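Local coordinates for glycoside hydrolase family 81 (Clostridium thermocellum, PDB 6FOP), which probably hydrolyses beta-1,3-glucans such as laminarin as part of the cellulosome, at residues G347-A352 against I369-S374; N87-G92 against Y172-P177; V35-W40 against S395-L400; Y534-Y539 against L586-D591. One frame throughout, in Å; residues are numbered along the deposited sequence.

Contact 1 of 4, residues G347-A352 against I369-S374; sequences GKLSCA and ISFMKS
L349 lies over the CG-SD part of M372 with one part of its side chain and against the ring of F371 with another. Its CB sits 4.0 Å from M372 SD and equally close to M372 CG, while the methyl CD1 runs on to meet F371 CD2 at 3.8 Å, approaching that ring obliquely. The two leucine contacts differ in direction: L349 and M372 lie alongside with their chains pointing opposite ways, while the F371 side chain stands roughly perpendicular to L349. F371 reaches the interface because its CG stands anti to the backbone N (chi1 -168°), and its ring also meets that of H345 with the planes roughly perpendicular. M372 is bent at its last torsion (chi3 72°), which turns the methyl CE toward S350, where it comes within 3.6 Å of S350 OG. That hydroxyl finds its polar partner in its own helix, the carbonyl of L346, so toward M372 it offers a van der Waals surface.

The arrangement is a helical hairpin. Helices 339-359 and 362-379 follow each other directly in the chain and run back along one another, their short segments 10.1 Å apart at closest approach and inclined at 139°. They belong to the helical C-terminal domain of family 81, whose clan is that of the six-hairpin glycosidases. Helix 416-433 covers the flank next to S350 through H425 and A426, and helix 317-329 touches K348 and A352. F368, one turn before M372, adds to the cover of L349, and L353 packs against M372 from the other helix.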
loop_
_atom_site.group_PDB
_atom_site.type_symbol
_atom_site.label_atom_id
_atom_site.label_comp_id
_atom_site.label_asym_id
_atom_site.label_seq_id
_atom_site.Cartn_x
_atom_site.Cartn_y
_atom_site.Cartn_z
ATOM N N GLY A 347 15.606 10.321 -8.760
ATOM C CA GLY A 347 14.330 10.469 -9.452
ATOM C C GLY A 347 14.319 11.702 -10.371
ATOM O O GLY A 347 13.815 11.658 -11.491
ATOM N N LYS A 348 14.871 12.806 -9.866
ATOM C CA LYS A 348 14.999 14.042 -10.638
ATOM C C LYS A 348 15.783 13.766 -11.940
ATOM O O LYS A 348 15.354 14.183 -13.026
ATOM C CB LYS A 348 15.678 15.103 -9.783
ATOM C CG LYS A 348 15.805 16.427 -10.479
ATOM C CD LYS A 348 16.175 17.566 -9.566
ATOM C CE LYS A 348 17.327 17.385 -8.671
ATOM N NZ LYS A 348 17.370 18.617 -7.789
ATOM N N LEU A 349 16.914 13.070 -11.820
ATOM C CA LEU A 349 17.692 12.738 -13.030
ATOM C C LEU A 349 16.923 11.800 -13.980
ATOM O O LEU A 349 16.965 11.946 -15.204
ATOM C CB LEU A 349 19.039 12.158 -12.693
ATOM C CG LEU A 349 19.955 13.049 -11.843
ATOM C CD1 LEU A 349 21.345 12.467 -11.786
ATOM C CD2 LEU A 349 20.023 14.490 -12.236
ATOM N N SER A 350 16.230 10.825 -13.388
ATOM C CA SER A 350 15.444 9.860 -14.153
ATOM C C SER A 350 14.361 10.492 -15.003
ATOM O O SER A 350 14.057 9.999 -16.104
ATOM C CB SER A 350 14.797 8.844 -13.210
ATOM O OG SER A 350 15.747 8.096 -12.486
ATOM N N CYS A 351 13.763 11.564 -14.470
ATOM C CA CYS A 351 12.725 12.289 -15.170
ATOM C C CYS A 351 13.271 13.303 -16.201
ATOM O O CYS A 351 12.596 13.597 -17.183
ATOM C CB CYS A 351 11.779 12.957 -14.169
ATOM S SG CYS A 351 10.785 11.809 -13.208
ATOM N N ALA A 352 14.490 13.791 -15.994
ATOM C CA ALA A 352 15.082 14.760 -16.942
ATOM C C ALA A 352 15.814 14.091 -18.093
ATOM O O ALA A 352 15.937 14.669 -19.177
ATOM C CB ALA A 352 16.022 15.672 -16.208
ATOM N N ILE A 369 23.198 10.207 -17.090
ATOM C CA ILE A 369 23.422 8.735 -17.123
ATOM C C ILE A 369 24.642 8.354 -16.333
ATOM O O ILE A 369 24.645 7.367 -15.596
ATOM C CB ILE A 369 23.563 8.161 -18.555
ATOM C CG1 ILE A 369 22.217 8.235 -19.249
ATOM C CG2 ILE A 369 24.042 6.702 -18.536
ATOM C CD1 ILE A 369 22.195 7.795 -20.696
ATOM N N SER A 370 25.730 9.114 -16.494
ATOM C CA SER A 370 26.979 8.820 -15.788
ATOM C C SER A 370 26.777 8.840 -14.280
ATOM O O SER A 370 27.249 7.961 -13.560
ATOM C CB SER A 370 28.075 9.822 -16.163
ATOM O OG SER A 370 29.261 9.600 -15.420
ATOM N N PHE A 371 26.095 9.878 -13.789
ATOM C CA PHE A 371 25.844 9.981 -12.353
ATOM C C PHE A 371 24.881 8.894 -11.866
ATOM O O PHE A 371 25.101 8.312 -10.807
ATOM C CB PHE A 371 25.365 11.377 -11.915
ATOM C CG PHE A 371 25.401 11.549 -10.418
ATOM C CD1 PHE A 371 26.602 11.800 -9.787
ATOM C CD2 PHE A 371 24.272 11.358 -9.638
ATOM C CE1 PHE A 371 26.690 11.936 -8.417
ATOM C CE2 PHE A 371 24.351 11.514 -8.256
ATOM C CZ PHE A 371 25.551 11.794 -7.651
ATOM N N MET A 372 23.850 8.612 -12.657
ATOM C CA MET A 372 22.918 7.563 -12.290
ATOM C C MET A 372 23.644 6.221 -12.167
ATOM O O MET A 372 23.510 5.505 -11.174
ATOM C CB MET A 372 21.788 7.458 -13.318
ATOM C CG MET A 372 20.853 8.650 -13.269
ATOM S SD MET A 372 19.832 8.845 -14.759
ATOM C CE MET A 372 18.681 7.470 -14.558
ATOM N N LYS A 373 24.432 5.874 -13.185
ATOM C CA LYS A 373 25.158 4.617 -13.157
ATOM C C LYS A 373 26.198 4.604 -12.052
ATOM O O LYS A 373 26.263 3.642 -11.274
ATOM C CB LYS A 373 25.815 4.329 -14.502
ATOM C CG LYS A 373 24.873 3.890 -15.615
ATOM C CD LYS A 373 25.662 3.543 -16.883
ATOM C CE LYS A 373 24.836 2.844 -17.938
ATOM N NZ LYS A 373 25.688 2.472 -19.107
ATOM N N SER A 374 27.073 5.606 -11.977
ATOM C CA SER A 374 28.170 5.539 -11.013
ATOM C C SER A 374 27.615 5.487 -9.580
ATOM O O SER A 374 28.138 4.760 -8.727
ATOM C CB SER A 374 29.160 6.687 -11.197
ATOM O OG SER A 374 28.559 7.956 -10.958
#

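Contact 2 of 4, residues N87-G92 against Y172-P177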
loop_
_atom_site.group_PDB
_atom_site.type_symbol
_atom_site.label_atom_id
_atom_site.label_comp_id
_atom_site.label_asym_id
_atom_site.label_seq_id
_atom_site.Cartn_x
_atom_site.Cartn_y
_atom_site.Cartn_z
ATOM N N ASN A 87 -12.289 -1.080 23.681
ATOM C CA ASN A 87 -12.582 -2.386 24.291
ATOM C C ASN A 87 -14.075 -2.570 24.495
ATOM O O ASN A 87 -14.662 -1.952 25.403
ATOM C CB ASN A 87 -11.828 -2.454 25.621
ATOM C CG ASN A 87 -12.016 -3.753 26.371
ATOM O OD1 ASN A 87 -11.917 -4.827 25.823
ATOM N ND2 ASN A 87 -12.243 -3.635 27.673
ATOM N N ASP A 88 -14.715 -3.392 23.664
ATOM C CA ASP A 88 -16.095 -3.794 23.949
ATOM C C ASP A 88 -16.055 -4.979 24.907
ATOM O O ASP A 88 -16.840 -5.029 25.866
ATOM C CB ASP A 88 -16.859 -4.123 22.650
ATOM C CG ASP A 88 -17.152 -2.892 21.798
ATOM O OD1 ASP A 88 -17.298 -1.771 22.350
ATOM O OD2 ASP A 88 -17.236 -3.050 20.534
ATOM N N PHE A 89 -15.167 -5.936 24.675
ATOM C CA PHE A 89 -14.906 -6.990 25.667
ATOM C C PHE A 89 -13.496 -7.501 25.491
ATOM O O PHE A 89 -12.927 -7.462 24.370
ATOM C CB PHE A 89 -15.915 -8.149 25.595
ATOM C CG PHE A 89 -16.020 -8.775 24.255
ATOM C CD1 PHE A 89 -15.190 -9.854 23.920
ATOM C CD2 PHE A 89 -16.968 -8.355 23.347
ATOM C CE1 PHE A 89 -15.297 -10.469 22.683
ATOM C CE2 PHE A 89 -17.073 -8.948 22.106
ATOM C CZ PHE A 89 -16.254 -10.030 21.784
ATOM N N THR A 90 -12.921 -8.013 26.577
ATOM C CA THR A 90 -11.627 -8.641 26.528
ATOM C C THR A 90 -11.809 -10.161 26.627
ATOM O O THR A 90 -12.497 -10.663 27.535
ATOM C CB THR A 90 -10.710 -8.097 27.653
ATOM O OG1 THR A 90 -10.415 -6.711 27.390
ATOM C CG2 THR A 90 -9.447 -8.848 27.736
ATOM N N VAL A 91 -11.207 -10.885 25.691
ATOM C CA VAL A 91 -11.169 -12.337 25.716
ATOM C C VAL A 91 -9.986 -12.710 26.579
ATOM O O VAL A 91 -8.841 -12.600 26.162
ATOM C CB VAL A 91 -11.027 -12.925 24.301
ATOM C CG1 VAL A 91 -10.893 -14.442 24.335
ATOM C CG2 VAL A 91 -12.213 -12.535 23.433
ATOM N N GLY A 92 -10.306 -13.152 27.806
ATOM C CA GLY A 92 -9.324 -13.587 28.785
ATOM C C GLY A 92 -9.472 -15.080 29.062
ATOM O O GLY A 92 -10.155 -15.809 28.326
ATOM N N TYR A 172 -22.875 -8.640 19.135
ATOM C CA TYR A 172 -21.932 -9.723 18.926
ATOM C C TYR A 172 -22.581 -11.074 19.126
ATOM O O TYR A 172 -23.499 -11.231 19.928
ATOM C CB TYR A 172 -20.765 -9.646 19.904
ATOM C CG TYR A 172 -19.814 -8.505 19.713
ATOM C CD1 TYR A 172 -18.734 -8.633 18.868
ATOM C CD2 TYR A 172 -19.985 -7.312 20.413
ATOM C CE1 TYR A 172 -17.819 -7.607 18.741
ATOM C CE2 TYR A 172 -19.093 -6.258 20.272
ATOM C CZ TYR A 172 -18.010 -6.417 19.430
ATOM O OH TYR A 172 -17.117 -5.379 19.270
ATOM N N GLY A 173 -22.031 -12.058 18.419
ATOM C CA GLY A 173 -22.284 -13.460 18.689
ATOM C C GLY A 173 -21.082 -14.040 19.400
ATOM O O GLY A 173 -19.943 -13.752 19.025
ATOM N N LEU A 174 -21.349 -14.871 20.421
ATOM C CA LEU A 174 -20.317 -15.634 21.137
ATOM C C LEU A 174 -20.606 -17.090 20.874
ATOM O O LEU A 174 -21.688 -17.572 21.221
ATOM C CB LEU A 174 -20.339 -15.334 22.625
ATOM C CG LEU A 174 -20.345 -13.884 23.070
ATOM C CD1 LEU A 174 -20.451 -13.817 24.578
ATOM C CD2 LEU A 174 -19.103 -13.144 22.579
ATOM N N PHE A 175 -19.674 -17.767 20.205
ATOM C CA PHE A 175 -19.925 -19.117 19.659
ATOM C C PHE A 175 -19.040 -20.148 20.303
ATOM O O PHE A 175 -17.819 -20.170 20.096
ATOM C CB PHE A 175 -19.705 -19.122 18.141
ATOM C CG PHE A 175 -20.513 -18.072 17.434
ATOM C CD1 PHE A 175 -21.882 -18.232 17.237
ATOM C CD2 PHE A 175 -19.906 -16.912 16.930
ATOM C CE1 PHE A 175 -22.632 -17.249 16.588
ATOM C CE2 PHE A 175 -20.656 -15.921 16.289
ATOM C CZ PHE A 175 -22.015 -16.098 16.088
ATOM N N ALA A 176 -19.658 -21.001 21.119
ATOM C CA ALA A 176 -18.954 -22.049 21.864
ATOM C C ALA A 176 -19.139 -23.413 21.224
ATOM O O ALA A 176 -20.055 -23.617 20.431
ATOM C CB ALA A 176 -19.445 -22.064 23.291
ATOM N N PRO A 177 -18.273 -24.365 21.578
ATOM C CA PRO A 177 -18.511 -25.733 21.125
ATOM C C PRO A 177 -19.829 -26.310 21.623
ATOM O O PRO A 177 -20.310 -25.944 22.727
ATOM C CB PRO A 177 -17.349 -26.512 21.744
ATOM C CG PRO A 177 -16.273 -25.504 22.003
ATOM C CD PRO A 177 -17.039 -24.253 22.377
#
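Y172 bridges two neighbouring residues, D88 and F89, with different parts of one side chain. From CB, the torsion that sets CG anti to the carbonyl carbon (chi1 -69°) sends the ring toward segment 87-92. There all six ring carbons, from CG through CD1, CD2, CE1 and CE2 to CZ, lie at nearly equal distance from F89 CE2, 3.7 to 3.8 Å, because that atom stands 3.5 Å above the tyrosine plane, over its centre. This is a T-shaped (edge-to-face) pair, with the F89 and Y172 ring centroids 4.8 Å apart and the planes at 81°. At the tip the hydroxyl donates a hydrogen bond to the carboxylate, Y172 OH to D88 OD2 at 2.7 Å, and uses the anti lone pair of that oxygen. The carboxylate and ring planes are turned 66° apart.

D88 is itself held by other partners: OD2 also accepts from the backbone N of K71, while OD1 takes K86 in a salt bridge and N168 in a hydrogen bond. So gripped, the buried acid is probably kept ionised. The neighbouring ring atom F89 CZ meets L174 CD2 at 4.3 Å.

D88 and F89 form a classic beta bulge opposite V69, and both point toward the tyrosine's strand. The contact joins two antiparallel sheets: strand 89-93 runs between 66-70 and 143-147 in one, and strand 170-175 between 162-167 and 200-206 in the other.

Contact 3 of 4, residues V35-W40 against S395-L400; sequences VPTNSW and SNWGTL
V35 and T37 lean on the six-membered part of the W397 indole, one methyl each. V35 CG1 is 3.8 Å from W397 CE3, and T37 CG2 reaches the same carbon at 3.7 Å; both come in obliquely and extend to CZ3. Beside this apolar touch runs a backbone bond, V35 N to W397 O at 2.8 Å. A water lies within hydrogen-bonding distance of V35 O (2.7 Å) and W397 O (2.9 Å), with more acceptors around it than it has protons to give.

The next shell fixes these groups. A chi1 of 67° puts T37 OG1 between its backbone N and carbonyl carbon, leaving CG2 for the indole; OG1 donates to N38 OD1 at 2.7 Å, and R468 NH1 bonds the same hydroxyl. The indole is pinned at its other end, where W397 NE1 bonds the carbonyl of Q22, and N396 ND2 holds that of A23. L45 of helix 43-46 packs on both V35 and W397, and R468 also reaches G398 O.

G398 and T399 form a G1 beta bulge opposite D394, in the turn of the two-stranded hairpin 390-394 and 399-403. The arrangement thus ties an N-terminal loop to a beta-hairpin of the C-terminal domain.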
loop_
_atom_site.group_PDB
_atom_site.type_symbol
_atom_site.label_atom_id
_atom_site.label_comp_id
_atom_site.label_asym_id
_atom_site.label_seq_id
_atom_site.Cartn_x
_atom_site.Cartn_y
_atom_site.Cartn_z
ATOM N N VAL A 35 10.675 -11.880 8.712
ATOM C CA VAL A 35 9.507 -11.488 9.505
ATOM C C VAL A 35 8.725 -10.388 8.797
ATOM O O VAL A 35 9.281 -9.342 8.492
ATOM C CB VAL A 35 9.981 -11.001 10.887
ATOM C CG1 VAL A 35 8.808 -10.547 11.727
ATOM C CG2 VAL A 35 10.785 -12.099 11.582
ATOM N N PRO A 36 7.423 -10.599 8.524
ATOM C CA PRO A 36 6.635 -9.510 7.941
ATOM C C PRO A 36 6.646 -8.251 8.803
ATOM O O PRO A 36 6.586 -8.334 10.039
ATOM C CB PRO A 36 5.218 -10.103 7.858
ATOM C CG PRO A 36 5.481 -11.575 7.763
ATOM C CD PRO A 36 6.627 -11.823 8.673
ATOM N N THR A 37 6.727 -7.095 8.142
ATOM C CA THR A 37 6.661 -5.778 8.790
ATOM C C THR A 37 5.758 -4.861 7.968
ATOM O O THR A 37 5.207 -5.262 6.928
ATOM C CB THR A 37 8.073 -5.151 8.876
ATOM O OG1 THR A 37 8.561 -4.847 7.564
ATOM C CG2 THR A 37 9.056 -6.088 9.549
ATOM N N ASN A 38 5.603 -3.625 8.420
ATOM C CA ASN A 38 4.912 -2.617 7.631
ATOM C C ASN A 38 3.487 -3.004 7.320
ATOM O O ASN A 38 3.008 -2.852 6.206
ATOM C CB ASN A 38 5.656 -2.242 6.329
ATOM C CG ASN A 38 7.021 -1.673 6.604
ATOM O OD1 ASN A 38 8.011 -2.400 6.691
ATOM N ND2 ASN A 38 7.095 -0.338 6.698
ATOM N N SER A 39 2.790 -3.515 8.344
ATOM C CA SER A 39 1.424 -3.930 8.138
ATOM C C SER A 39 0.541 -3.601 9.358
ATOM O O SER A 39 0.970 -2.979 10.331
ATOM C CB SER A 39 1.431 -5.417 7.796
ATOM O OG SER A 39 0.153 -5.875 7.338
ATOM N N TRP A 40 -0.705 -4.003 9.267
ATOM C CA TRP A 40 -1.679 -3.710 10.311
ATOM C C TRP A 40 -1.483 -4.570 11.567
ATOM O O TRP A 40 -1.861 -4.178 12.660
ATOM C CB TRP A 40 -3.096 -3.873 9.754
ATOM C CG TRP A 40 -3.367 -5.227 9.168
ATOM C CD1 TRP A 40 -3.116 -5.634 7.883
ATOM C CD2 TRP A 40 -3.919 -6.376 9.835
ATOM N NE1 TRP A 40 -3.440 -6.943 7.706
ATOM C CE2 TRP A 40 -3.983 -7.415 8.881
ATOM C CE3 TRP A 40 -4.428 -6.604 11.129
ATOM C CZ2 TRP A 40 -4.468 -8.687 9.191
ATOM C CZ3 TRP A 40 -4.915 -7.858 11.428
ATOM C CH2 TRP A 40 -4.945 -8.893 10.462
ATOM N N SER A 395 19.679 -9.987 9.325
ATOM C CA SER A 395 19.196 -11.375 9.267
ATOM C C SER A 395 18.356 -11.766 10.483
ATOM O O SER A 395 17.966 -12.916 10.620
ATOM C CB SER A 395 20.361 -12.338 9.129
ATOM O OG SER A 395 21.204 -12.216 10.256
ATOM N N ASN A 396 18.129 -10.834 11.396
ATOM C CA ASN A 396 17.190 -11.046 12.505
ATOM C C ASN A 396 15.757 -10.895 11.985
ATOM O O ASN A 396 14.944 -11.799 12.085
ATOM C CB ASN A 396 17.538 -10.038 13.607
ATOM C CG ASN A 396 16.726 -10.226 14.861
ATOM O OD1 ASN A 396 16.416 -11.357 15.256
ATOM N ND2 ASN A 396 16.385 -9.116 15.507
ATOM N N TRP A 397 15.485 -9.733 11.389
ATOM C CA TRP A 397 14.204 -9.463 10.741
ATOM C C TRP A 397 14.153 -9.975 9.296
ATOM O O TRP A 397 13.111 -10.446 8.834
ATOM C CB TRP A 397 13.878 -7.959 10.769
ATOM C CG TRP A 397 13.581 -7.456 12.156
ATOM C CD1 TRP A 397 14.500 -7.115 13.119
ATOM C CD2 TRP A 397 12.296 -7.289 12.759
ATOM N NE1 TRP A 397 13.865 -6.720 14.268
ATOM C CE2 TRP A 397 12.512 -6.830 14.082
ATOM C CE3 TRP A 397 10.990 -7.484 12.319
ATOM C CZ2 TRP A 397 11.457 -6.538 14.955
ATOM C CZ3 TRP A 397 9.950 -7.207 13.182
ATOM C CH2 TRP A 397 10.187 -6.740 14.484
ATOM N N GLY A 398 15.259 -9.827 8.567
ATOM C CA GLY A 398 15.288 -10.159 7.126
ATOM C C GLY A 398 14.880 -8.954 6.289
ATOM O O GLY A 398 13.737 -8.855 5.800
ATOM N N THR A 399 15.827 -8.038 6.134
ATOM C CA THR A 399 15.591 -6.774 5.430
ATOM C C THR A 399 16.906 -6.202 4.962
ATOM O O THR A 399 17.931 -6.372 5.633
ATOM C CB THR A 399 14.798 -5.758 6.324
ATOM O OG1 THR A 399 14.551 -4.542 5.597
ATOM C CG2 THR A 399 15.542 -5.411 7.583
ATOM N N LEU A 400 16.856 -5.498 3.832
ATOM C CA LEU A 400 17.993 -4.732 3.317
ATOM C C LEU A 400 17.834 -3.265 3.696
ATOM O O LEU A 400 16.816 -2.660 3.354
ATOM C CB LEU A 400 18.030 -4.878 1.797
ATOM C CG LEU A 400 19.357 -4.711 1.121
ATOM C CD1 LEU A 400 20.320 -5.877 1.459
ATOM C CD2 LEU A 400 19.151 -4.543 -0.386
HETATM O O HOH W 1 11.640 -8.194 7.791
#

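Contact 4 of 4, residues Y534-Y539 against L586-D591; sequences YWFDLY and LYLGKD
Two loops of the helical C-terminal domain meet here in a small, partly buried apolar contact: the chain leaving helix 514-534 packs against the 3-10 turn and cap that lead into helix 592-606. The setting is consistent with the (alpha/alpha)6 barrel of the six-hairpin clan, whose helices are linked by loops. At its inner end F536 faces L588. The methyl CD2 of L588 touches F536 CE2 and CZ alike, each at 3.8 Å, arriving obliquely to the ring. The torsion that leaves F536 CG beside its backbone N (chi1 -60°) swings the ring toward this methyl. Y594 of helix 592-606 and V531 of helix 514-534 also pack on F536, so it has neighbours from both helices.

Nearer the surface, L538 CD1 lies 4.3 Å from K590 CB; the aliphatic base of the lysine does the touching, and its amino end leads away. C532 of helix 514-534 lies against both L538 and K590. Between F536 and L538, D537 is the first residue to leave helical geometry and has positive phi, and its carboxylate bonds the backbone N of I542 and F543.

D591 is the N-cap residue of helix 592-606, its OD1 making a weak bond to the N of N593. Its other oxygen joins the loops through a water, which donates to L538 O at 2.8 Å and to D591 OD2 at 2.7 Å.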
loop_
_atom_site.group_PDB
_atom_site.type_symbol
_atom_site.label_atom_id
_atom_site.label_comp_id
_atom_site.label_asym_id
_atom_site.label_seq_id
_atom_site.Cartn_x
_atom_site.Cartn_y
_atom_site.Cartn_z
ATOM N N TYR A 534 -9.588 6.249 -0.675
ATOM C CA TYR A 534 -9.273 6.598 0.725
ATOM C C TYR A 534 -8.493 7.897 0.853
ATOM O O TYR A 534 -8.473 8.489 1.910
ATOM C CB TYR A 534 -8.595 5.418 1.459
ATOM C CG TYR A 534 -9.337 4.123 1.189
ATOM C CD1 TYR A 534 -10.695 3.988 1.494
ATOM C CD2 TYR A 534 -8.712 3.071 0.560
ATOM C CE1 TYR A 534 -11.398 2.845 1.165
ATOM C CE2 TYR A 534 -9.382 1.924 0.217
ATOM C CZ TYR A 534 -10.736 1.802 0.516
ATOM O OH TYR A 534 -11.424 0.655 0.160
ATOM N N TRP A 535 -7.824 8.318 -0.220
ATOM C CA TRP A 535 -7.145 9.628 -0.245
ATOM C C TRP A 535 -7.949 10.723 -0.948
ATOM O O TRP A 535 -8.076 11.832 -0.438
ATOM C CB TRP A 535 -5.743 9.491 -0.890
ATOM C CG TRP A 535 -4.655 8.972 0.028
ATOM C CD1 TRP A 535 -3.766 9.702 0.690
ATOM C CD2 TRP A 535 -4.394 7.590 0.408
ATOM N NE1 TRP A 535 -2.915 8.919 1.422
ATOM C CE2 TRP A 535 -3.277 7.606 1.267
ATOM C CE3 TRP A 535 -4.958 6.354 0.073
ATOM C CZ2 TRP A 535 -2.716 6.439 1.793
ATOM C CZ3 TRP A 535 -4.405 5.195 0.611
ATOM C CH2 TRP A 535 -3.316 5.253 1.484
ATOM N N PHE A 536 -8.529 10.400 -2.103
ATOM C CA PHE A 536 -9.243 11.408 -2.890
ATOM C C PHE A 536 -10.770 11.301 -2.860
ATOM O O PHE A 536 -11.440 12.246 -3.282
ATOM C CB PHE A 536 -8.795 11.366 -4.354
ATOM C CG PHE A 536 -7.329 11.638 -4.574
ATOM C CD1 PHE A 536 -6.690 12.660 -3.900
ATOM C CD2 PHE A 536 -6.586 10.889 -5.493
ATOM C CE1 PHE A 536 -5.340 12.920 -4.099
ATOM C CE2 PHE A 536 -5.231 11.165 -5.722
ATOM C CZ PHE A 536 -4.607 12.165 -4.998
ATOM N N ASP A 537 -11.297 10.160 -2.381
ATOM C CA ASP A 537 -12.755 9.899 -2.344
ATOM C C ASP A 537 -13.450 10.441 -3.605
ATOM O O ASP A 537 -14.379 11.256 -3.547
ATOM C CB ASP A 537 -13.392 10.490 -1.064
ATOM C CG ASP A 537 -14.829 10.061 -0.845
ATOM O OD1 ASP A 537 -15.275 9.085 -1.450
ATOM O OD2 ASP A 537 -15.504 10.718 0.000
ATOM N N LEU A 538 -13.009 9.949 -4.756
ATOM C CA LEU A 538 -13.574 10.403 -6.030
ATOM C C LEU A 538 -15.062 10.149 -6.172
ATOM O O LEU A 538 -15.760 10.911 -6.828
ATOM C CB LEU A 538 -12.832 9.784 -7.216
ATOM C CG LEU A 538 -11.354 10.088 -7.391
ATOM C CD1 LEU A 538 -10.896 9.500 -8.712
ATOM C CD2 LEU A 538 -11.099 11.580 -7.372
ATOM N N TYR A 539 -15.538 9.074 -5.548
ATOM C CA TYR A 539 -16.952 8.685 -5.679
ATOM C C TYR A 539 -17.843 9.379 -4.621
ATOM O O TYR A 539 -19.053 9.192 -4.614
ATOM C CB TYR A 539 -17.068 7.161 -5.611
ATOM C CG TYR A 539 -16.343 6.485 -6.745
ATOM C CD1 TYR A 539 -16.965 6.292 -7.980
ATOM C CD2 TYR A 539 -15.024 6.079 -6.606
ATOM C CE1 TYR A 539 -16.282 5.696 -9.034
ATOM C CE2 TYR A 539 -14.330 5.502 -7.660
ATOM C CZ TYR A 539 -14.965 5.294 -8.856
ATOM O OH TYR A 539 -14.246 4.712 -9.880
ATOM N N LEU A 586 -0.524 9.876 -14.477
ATOM C CA LEU A 586 -1.736 10.338 -15.107
ATOM C C LEU A 586 -2.996 9.930 -14.345
ATOM O O LEU A 586 -4.037 10.569 -14.496
ATOM C CB LEU A 586 -1.810 9.893 -16.560
ATOM C CG LEU A 586 -0.701 10.456 -17.488
ATOM C CD1 LEU A 586 -0.727 9.783 -18.852
ATOM C CD2 LEU A 586 -0.802 11.971 -17.631
ATOM N N TYR A 587 -2.899 8.875 -13.518
ATOM C CA TYR A 587 -4.021 8.470 -12.680
ATOM C C TYR A 587 -4.560 9.588 -11.834
ATOM O O TYR A 587 -5.733 9.562 -11.480
ATOM C CB TYR A 587 -3.651 7.278 -11.764
ATOM C CG TYR A 587 -2.738 7.637 -10.623
ATOM C CD1 TYR A 587 -3.256 8.061 -9.386
ATOM C CD2 TYR A 587 -1.359 7.657 -10.784
ATOM C CE1 TYR A 587 -2.416 8.456 -8.363
ATOM C CE2 TYR A 587 -0.518 8.060 -9.781
ATOM C CZ TYR A 587 -1.043 8.466 -8.552
ATOM O OH TYR A 587 -0.203 8.866 -7.544
ATOM N N LEU A 588 -3.722 10.569 -11.500
ATOM C CA LEU A 588 -4.199 11.687 -10.693
ATOM C C LEU A 588 -5.367 12.419 -11.341
ATOM O O LEU A 588 -6.187 13.026 -10.653
ATOM C CB LEU A 588 -3.058 12.682 -10.474
ATOM C CG LEU A 588 -1.914 12.221 -9.576
ATOM C CD1 LEU A 588 -0.759 13.205 -9.619
ATOM C CD2 LEU A 588 -2.422 12.029 -8.137
ATOM N N GLY A 589 -5.399 12.374 -12.666
ATOM C CA GLY A 589 -6.399 13.042 -13.474
ATOM C C GLY A 589 -7.562 12.198 -13.940
ATOM O O GLY A 589 -8.280 12.597 -14.853
ATOM N N LYS A 590 -7.809 11.050 -13.290
ATOM C CA LYS A 590 -8.997 10.238 -13.641
ATOM C C LYS A 590 -10.271 11.053 -13.753
ATOM O O LYS A 590 -11.081 10.841 -14.656
ATOM C CB LYS A 590 -9.197 9.128 -12.611
ATOM C CG LYS A 590 -8.334 7.918 -12.831
ATOM C CD LYS A 590 -8.865 6.822 -11.905
ATOM C CE LYS A 590 -8.054 5.557 -11.974
ATOM N NZ LYS A 590 -8.386 4.721 -13.160
ATOM N N ASP A 591 -10.479 11.966 -12.817
ATOM C CA ASP A 591 -11.637 12.874 -12.871
ATOM C C ASP A 591 -11.090 14.297 -12.932
ATOM O O ASP A 591 -10.655 14.845 -11.907
ATOM C CB ASP A 591 -12.541 12.702 -11.654
ATOM C CG ASP A 591 -13.802 13.538 -11.730
ATOM O OD1 ASP A 591 -13.913 14.416 -12.612
ATOM O OD2 ASP A 591 -14.701 13.315 -10.874
HETATM O O HOH W 2 -14.820 13.217 -8.140
#

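Along the chain, contact 3 brackets the largest span: V35-W40 comes near the start and S395-L400 past the middle, so contacts 2 and 1 both close within it, in that order, and contact 4 follows. Contacts 1 and 4 lie wholly within the helical C-terminal domain of family 81, with 30 Å between their centres, whereas contact 2 joins two antiparallel sheets of the N-terminal part. Contacts 1 and 2 are 57 Å apart between centres, on opposite sides of the chain's centre. The centre of contact 3 is 30 to 31 Å from those of the others. None touches another; contact 3 is the one of the four that joins the N-terminal part to the helical domain.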